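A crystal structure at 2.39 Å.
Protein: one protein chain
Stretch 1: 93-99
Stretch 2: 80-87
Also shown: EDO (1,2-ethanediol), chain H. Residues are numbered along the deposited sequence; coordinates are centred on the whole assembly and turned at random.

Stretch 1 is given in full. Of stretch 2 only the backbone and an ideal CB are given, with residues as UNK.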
ATOM      1  N   LYS A  93       8.323 -12.982  -1.453  1.00 51.56           N
ATOM      2  CA  LYS A  93       7.630 -13.558  -0.308  1.00 50.41           C
ATOM      3  C   LYS A  93       6.159 -13.081  -0.253  1.00 51.22           C
ATOM      4  O   LYS A  93       5.273 -13.899   0.008  1.00 51.56           O
ATOM      5  CB  LYS A  93       8.384 -13.239   0.990  1.00 52.54           C
ATOM      6  CG  LYS A  93       9.561 -14.177   1.213  1.00 60.27           C
ATOM      7  CD  LYS A  93      10.179 -14.033   2.580  1.00 66.51           C
ATOM      8  CE  LYS A  93      11.314 -15.008   2.776  1.00 72.99           C
ATOM      9  NZ  LYS A  93      12.583 -14.493   2.209  1.00 81.38           N
ATOM     10  N   ALA A  94       5.899 -11.800  -0.575  1.00 44.10           N
ATOM     11  CA  ALA A  94       4.545 -11.251  -0.591  1.00 42.43           C
ATOM     12  C   ALA A  94       3.722 -11.928  -1.664  1.00 47.33           C
ATOM     13  O   ALA A  94       2.619 -12.391  -1.382  1.00 46.59           O
ATOM     14  CB  ALA A  94       4.588  -9.749  -0.821  1.00 42.05           C
ATOM     15  N   LEU A  95       4.292 -12.025  -2.885  1.00 45.70           N
ATOM     16  CA  LEU A  95       3.706 -12.662  -4.064  1.00 45.90           C
ATOM     17  C   LEU A  95       3.368 -14.120  -3.758  1.00 49.03           C
ATOM     18  O   LEU A  95       2.230 -14.531  -3.996  1.00 49.29           O
ATOM     19  CB  LEU A  95       4.679 -12.536  -5.276  1.00 46.28           C
ATOM     20  CG  LEU A  95       4.392 -13.319  -6.581  1.00 50.99           C
ATOM     21  CD1 LEU A  95       3.046 -12.957  -7.196  1.00 50.57           C
ATOM     22  CD2 LEU A  95       5.469 -13.055  -7.605  1.00 51.61           C
ATOM     23  N   ASN A  96       4.314 -14.869  -3.154  1.00 44.14           N
ATOM     24  CA  ASN A  96       4.095 -16.269  -2.783  1.00 44.18           C
ATOM     25  C   ASN A  96       2.857 -16.437  -1.849  1.00 47.88           C
ATOM     26  O   ASN A  96       2.095 -17.401  -2.016  1.00 47.88           O
ATOM     27  CB  ASN A  96       5.353 -16.865  -2.130  1.00 44.93           C
ATOM     28  CG  ASN A  96       5.166 -18.266  -1.577  1.00 76.16           C
ATOM     29  OD1 ASN A  96       4.746 -19.198  -2.287  1.00 73.64           O
ATOM     30  ND2 ASN A  96       5.431 -18.436  -0.278  1.00 67.30           N
ATOM     31  N   ASP A  97       2.663 -15.511  -0.879  1.00 42.63           N
ATOM     32  CA  ASP A  97       1.502 -15.561   0.021  1.00 41.52           C
ATOM     33  C   ASP A  97       0.182 -15.253  -0.741  1.00 42.94           C
ATOM     34  O   ASP A  97      -0.829 -15.927  -0.471  1.00 41.25           O
ATOM     35  CB  ASP A  97       1.685 -14.621   1.217  1.00 42.74           C
ATOM     36  CG  ASP A  97       2.470 -15.201   2.388  1.00 54.26           C
ATOM     37  OD1 ASP A  97       2.855 -16.399   2.325  1.00 54.57           O
ATOM     38  OD2 ASP A  97       2.701 -14.465   3.361  1.00 59.36           O
ATOM     39  N   TYR A  98       0.208 -14.289  -1.725  1.00 37.57           N
ATOM     40  CA  TYR A  98      -0.967 -13.991  -2.560  1.00 36.98           C
ATOM     41  C   TYR A  98      -1.240 -15.187  -3.459  1.00 43.13           C
ATOM     42  O   TYR A  98      -2.398 -15.513  -3.714  1.00 44.00           O
ATOM     43  CB  TYR A  98      -0.811 -12.695  -3.395  1.00 37.57           C
ATOM     44  CG  TYR A  98      -0.816 -11.429  -2.556  1.00 39.03           C
ATOM     45  CD1 TYR A  98      -1.892 -11.126  -1.718  1.00 41.72           C
ATOM     46  CD2 TYR A  98       0.238 -10.521  -2.618  1.00 37.76           C
ATOM     47  CE1 TYR A  98      -1.889  -9.985  -0.917  1.00 41.34           C
ATOM     48  CE2 TYR A  98       0.242  -9.362  -1.841  1.00 37.62           C
ATOM     49  CZ  TYR A  98      -0.819  -9.108  -0.977  1.00 44.89           C
ATOM     50  OH  TYR A  98      -0.837  -7.991  -0.178  1.00 40.96           O
ATOM     51  N   ASN A  99      -0.181 -15.883  -3.885  1.00 39.98           N
ATOM     52  CA  ASN A  99      -0.336 -17.074  -4.711  1.00 41.05           C
ATOM     53  C   ASN A  99      -0.997 -18.191  -3.918  1.00 44.95           C
ATOM     54  O   ASN A  99      -1.924 -18.818  -4.418  1.00 44.91           O
ATOM     55  CB  ASN A  99       0.994 -17.523  -5.268  1.00 42.56           C
ATOM     56  CG  ASN A  99       1.483 -16.659  -6.394  1.00 55.70           C
ATOM     57  OD1 ASN A  99       0.759 -15.790  -6.946  1.00 48.93           O
ATOM     58  ND2 ASN A  99       2.733 -16.907  -6.768  1.00 41.29           N
ATOM     59  N   UNK A  80      -2.552 -10.491   5.696  1.00 39.52           N
ATOM     60  CA  UNK A  80      -1.806  -9.575   6.552  1.00 40.18           C
ATOM     61  C   UNK A  80      -0.287  -9.735   6.404  1.00 44.04           C
ATOM     62  O   UNK A  80       0.415  -8.726   6.294  1.00 44.32           O
ATOM     63  CB  UNK A  80      -2.208  -9.792   8.012  1.00 40.18           C
ATOM     64  N   UNK A  81       0.207 -10.969   6.342  1.00 39.91           N
ATOM     65  CA  UNK A  81       1.645 -11.248   6.193  1.00 40.20           C
ATOM     66  C   UNK A  81       2.127 -10.855   4.780  1.00 45.30           C
ATOM     67  O   UNK A  81       3.232 -10.324   4.642  1.00 44.86           O
ATOM     68  CB  UNK A  81       1.931 -12.727   6.459  1.00 40.20           C
ATOM     69  N   UNK A  82       1.295 -11.068   3.739  1.00 41.91           N
ATOM     70  CA  UNK A  82       1.696 -10.648   2.392  1.00 41.95           C
ATOM     71  C   UNK A  82       1.833  -9.125   2.355  1.00 46.44           C
ATOM     72  O   UNK A  82       2.822  -8.619   1.828  1.00 46.40           O
ATOM     73  CB  UNK A  82       0.685 -11.124   1.347  1.00 41.95           C
ATOM     74  N   UNK A  83       0.893  -8.408   3.003  1.00 42.53           N
ATOM     75  CA  UNK A  83       0.908  -6.956   3.117  1.00 42.23           C
ATOM     76  C   UNK A  83       2.135  -6.513   3.914  1.00 47.17           C
ATOM     77  O   UNK A  83       2.762  -5.514   3.568  1.00 48.55           O
ATOM     78  CB  UNK A  83      -0.377  -6.451   3.777  1.00 42.23           C
ATOM     79  N   UNK A  84       2.484  -7.258   4.963  1.00 42.55           N
ATOM     80  CA  UNK A  84       3.659  -6.939   5.754  1.00 42.23           C
ATOM     81  C   UNK A  84       4.937  -7.153   4.920  1.00 47.55           C
ATOM     82  O   UNK A  84       5.827  -6.305   4.971  1.00 48.13           O
ATOM     83  CB  UNK A  84       3.691  -7.792   7.024  1.00 42.23           C
ATOM     84  N   UNK A  85       5.008  -8.253   4.132  1.00 43.85           N
ATOM     85  CA  UNK A  85       6.153  -8.544   3.263  1.00 43.99           C
ATOM     86  C   UNK A  85       6.389  -7.410   2.273  1.00 49.86           C
ATOM     87  O   UNK A  85       7.531  -7.035   2.035  1.00 50.67           O
ATOM     88  CB  UNK A  85       5.935  -9.858   2.511  1.00 43.99           C
ATOM     89  N   UNK A  86       5.298  -6.851   1.724  1.00 47.42           N
ATOM     90  CA  UNK A  86       5.303  -5.749   0.779  1.00 47.54           C
ATOM     91  C   UNK A  86       5.940  -4.526   1.449  1.00 52.92           C
ATOM     92  O   UNK A  86       6.817  -3.898   0.845  1.00 53.05           O
ATOM     93  CB  UNK A  86       3.885  -5.438   0.295  1.00 47.54           C
ATOM     94  N   UNK A  87       5.541  -4.235   2.711  1.00 49.24           N
ATOM     95  CA  UNK A  87       6.052  -3.125   3.514  1.00 48.40           C
ATOM     96  C   UNK A  87       7.552  -3.325   3.812  1.00 53.28           C
ATOM     97  O   UNK A  87       8.294  -2.343   3.890  1.00 53.60           O
ATOM     98  CB  UNK A  87       5.259  -3.002   4.816  1.00 48.40           C
TER
HETATM   99  C1  EDO H 306      -6.658  -6.933  11.377  0.70 52.72           C
HETATM  100  O1  EDO H 306      -6.182  -6.254  10.210  0.70 55.04           O
HETATM  101  C2  EDO H 306      -6.060  -8.370  11.477  0.70 49.49           C
HETATM  102  O2  EDO H 306      -5.613  -8.630  12.805  0.70 46.15           O

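The two helices run nearly antiparallel, their N-to-C directions 161° apart, with axes that approach to 7.9 Å. So close an approach leaves room for little more than small side chains where the backbones meet, and longer ones must work from the flanks.

Position 80 has helical angles and a CA-to-CB bond that points away, with nothing of stretch 1 near its ideal CB. Contact sets no demand, and most helix-compatible residues would suit. The residue is Asn80; its OD1 accepts a weak hydrogen bond from O1 of the 1,2-ethanediol, at 3.5 Å.

At 81 the bond points sideways, yet the ideal CB lies 3.6 Å from Asp97 OD2. A carboxylate at that range asks for a donor, preferably a cationic one: lysine, arginine or a neutral amide could serve, while an acid would meet like charge. The deposited residue is Arg81, whose NH1 forms a salt bridge with Asp97 OD1 at 2.9 Å. The hydrogen bonds within it are weak by geometry, and OD1 lies at the edge of the guanidinium, near its plane.

Position 82 is the tightest. Its CB points toward stretch 1, and the ideal atom sits 3.4 Å from Tyr98 CZ, 3.6 Å from Ala94 O and 3.6 Å from Asp97 CB. With three neighbours so near, alanine fits well, glycine would also fit, and serine is conceivable. Ala82 takes the place. Its CB lies over one face of the Tyr98 ring, 3.6 Å from the centroid, in a CH-pi contact, and the CA atoms of Ala82 and Ala94 come within 4.2 Å.

At 83 the bond points away, with Tyr98 OH 4.3 Å from the ideal CB. Small or polar residues would do, and larger ones could turn outward. Ser83 is found, its OG bonded elsewhere in the structure.

Position 84 points sideways and finds nothing of stretch 1 within reach, so this contact leaves the choice open; it is Leu84.

Position 85 points toward stretch 1, its ideal CB 3.6 Å from Ala94 CB. To one side of that methyl lies the aliphatic stem of Lys93, a surface for a broad apolar or aromatic side chain; leucine, methionine, phenylalanine or tyrosine could use it. Tyr85, with chi1 in m, sets one ring face against Lys93 CB, 3.5 Å from the ring centroid and 4° off the normal. Asp97 OD2 lies at the ring edge, 3.5 Å from Tyr85 CE2.

At 86 the bond runs sideways, with Ala94 CB 4.5 Å and Tyr98 OH 5.4 Å from the ideal CB. A small or branched residue suits, and a hydroxyl could reach toward the phenol through a water. Thr86 does so: one water lies 2.8 Å from Thr86 OG1 and 2.8 Å from Tyr98 OH, hydrogen-bonded to both. Thr86 OG1 also packs 3.3 Å from Ala94 CB.

Position 87 is out of reach, and polar residues are as welcome as any; Glu87 is there.

Stretch 2 (80-87) NRASLYTE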
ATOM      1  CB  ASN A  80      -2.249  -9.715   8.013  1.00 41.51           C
ATOM      2  CG  ASN A  80      -3.570  -9.018   8.237  1.00 59.87           C
ATOM      3  OD1 ASN A  80      -3.657  -7.801   8.396  1.00 64.20           O
ATOM      4  ND2 ASN A  80      -4.639  -9.738   8.117  1.00 47.60           N
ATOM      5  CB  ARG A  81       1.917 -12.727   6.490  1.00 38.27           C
ATOM      6  CG  ARG A  81       3.357 -13.127   6.779  1.00 37.07           C
ATOM      7  CD  ARG A  81       3.505 -14.422   6.020  1.00 46.84           C
ATOM      8  NE  ARG A  81       4.363 -15.422   6.628  1.00 53.90           N
ATOM      9  CZ  ARG A  81       4.672 -16.581   6.055  1.00 65.35           C
ATOM     10  NH1 ARG A  81       4.207 -16.879   4.846  1.00 49.33           N
ATOM     11  NH2 ARG A  81       5.451 -17.451   6.683  1.00 56.68           N
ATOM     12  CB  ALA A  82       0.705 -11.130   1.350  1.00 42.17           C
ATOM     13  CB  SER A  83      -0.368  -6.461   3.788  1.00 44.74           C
ATOM     14  OG  SER A  83      -0.332  -5.058   3.981  1.00 53.28           O
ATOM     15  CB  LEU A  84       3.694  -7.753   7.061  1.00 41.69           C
ATOM     16  CG  LEU A  84       4.912  -7.537   7.973  1.00 45.65           C
ATOM     17  CD1 LEU A  84       5.021  -6.099   8.454  1.00 44.51           C
ATOM     18  CD2 LEU A  84       4.860  -8.453   9.138  1.00 47.69           C
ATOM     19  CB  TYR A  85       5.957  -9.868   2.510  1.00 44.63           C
ATOM     20  CG  TYR A  85       6.376 -11.108   3.273  1.00 45.49           C
ATOM     21  CD1 TYR A  85       7.549 -11.128   4.021  1.00 46.97           C
ATOM     22  CD2 TYR A  85       5.625 -12.279   3.207  1.00 46.34           C
ATOM     23  CE1 TYR A  85       7.954 -12.276   4.705  1.00 47.62           C
ATOM     24  CE2 TYR A  85       6.036 -13.441   3.863  1.00 47.77           C
ATOM     25  CZ  TYR A  85       7.201 -13.433   4.614  1.00 53.87           C
ATOM     26  OH  TYR A  85       7.613 -14.557   5.282  1.00 54.43           O
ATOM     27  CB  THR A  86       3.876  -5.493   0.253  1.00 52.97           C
ATOM     28  OG1 THR A  86       3.460  -6.640  -0.492  1.00 47.83           O
ATOM     29  CG2 THR A  86       3.799  -4.280  -0.674  1.00 51.26           C
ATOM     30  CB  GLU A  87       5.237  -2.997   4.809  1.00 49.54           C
ATOM     31  CG  GLU A  87       5.354  -1.625   5.450  1.00 56.85           C
ATOM     32  CD  GLU A  87       4.721  -1.432   6.813  1.00 67.83           C
ATOM     33  OE1 GLU A  87       3.701  -2.096   7.101  1.00 55.21           O
ATOM     34  OE2 GLU A  87       5.204  -0.556   7.566  1.00 64.79           O
TER
HETATM   35  O   HOH W   1       0.809  -5.990  -1.112  1.00 46.41           O
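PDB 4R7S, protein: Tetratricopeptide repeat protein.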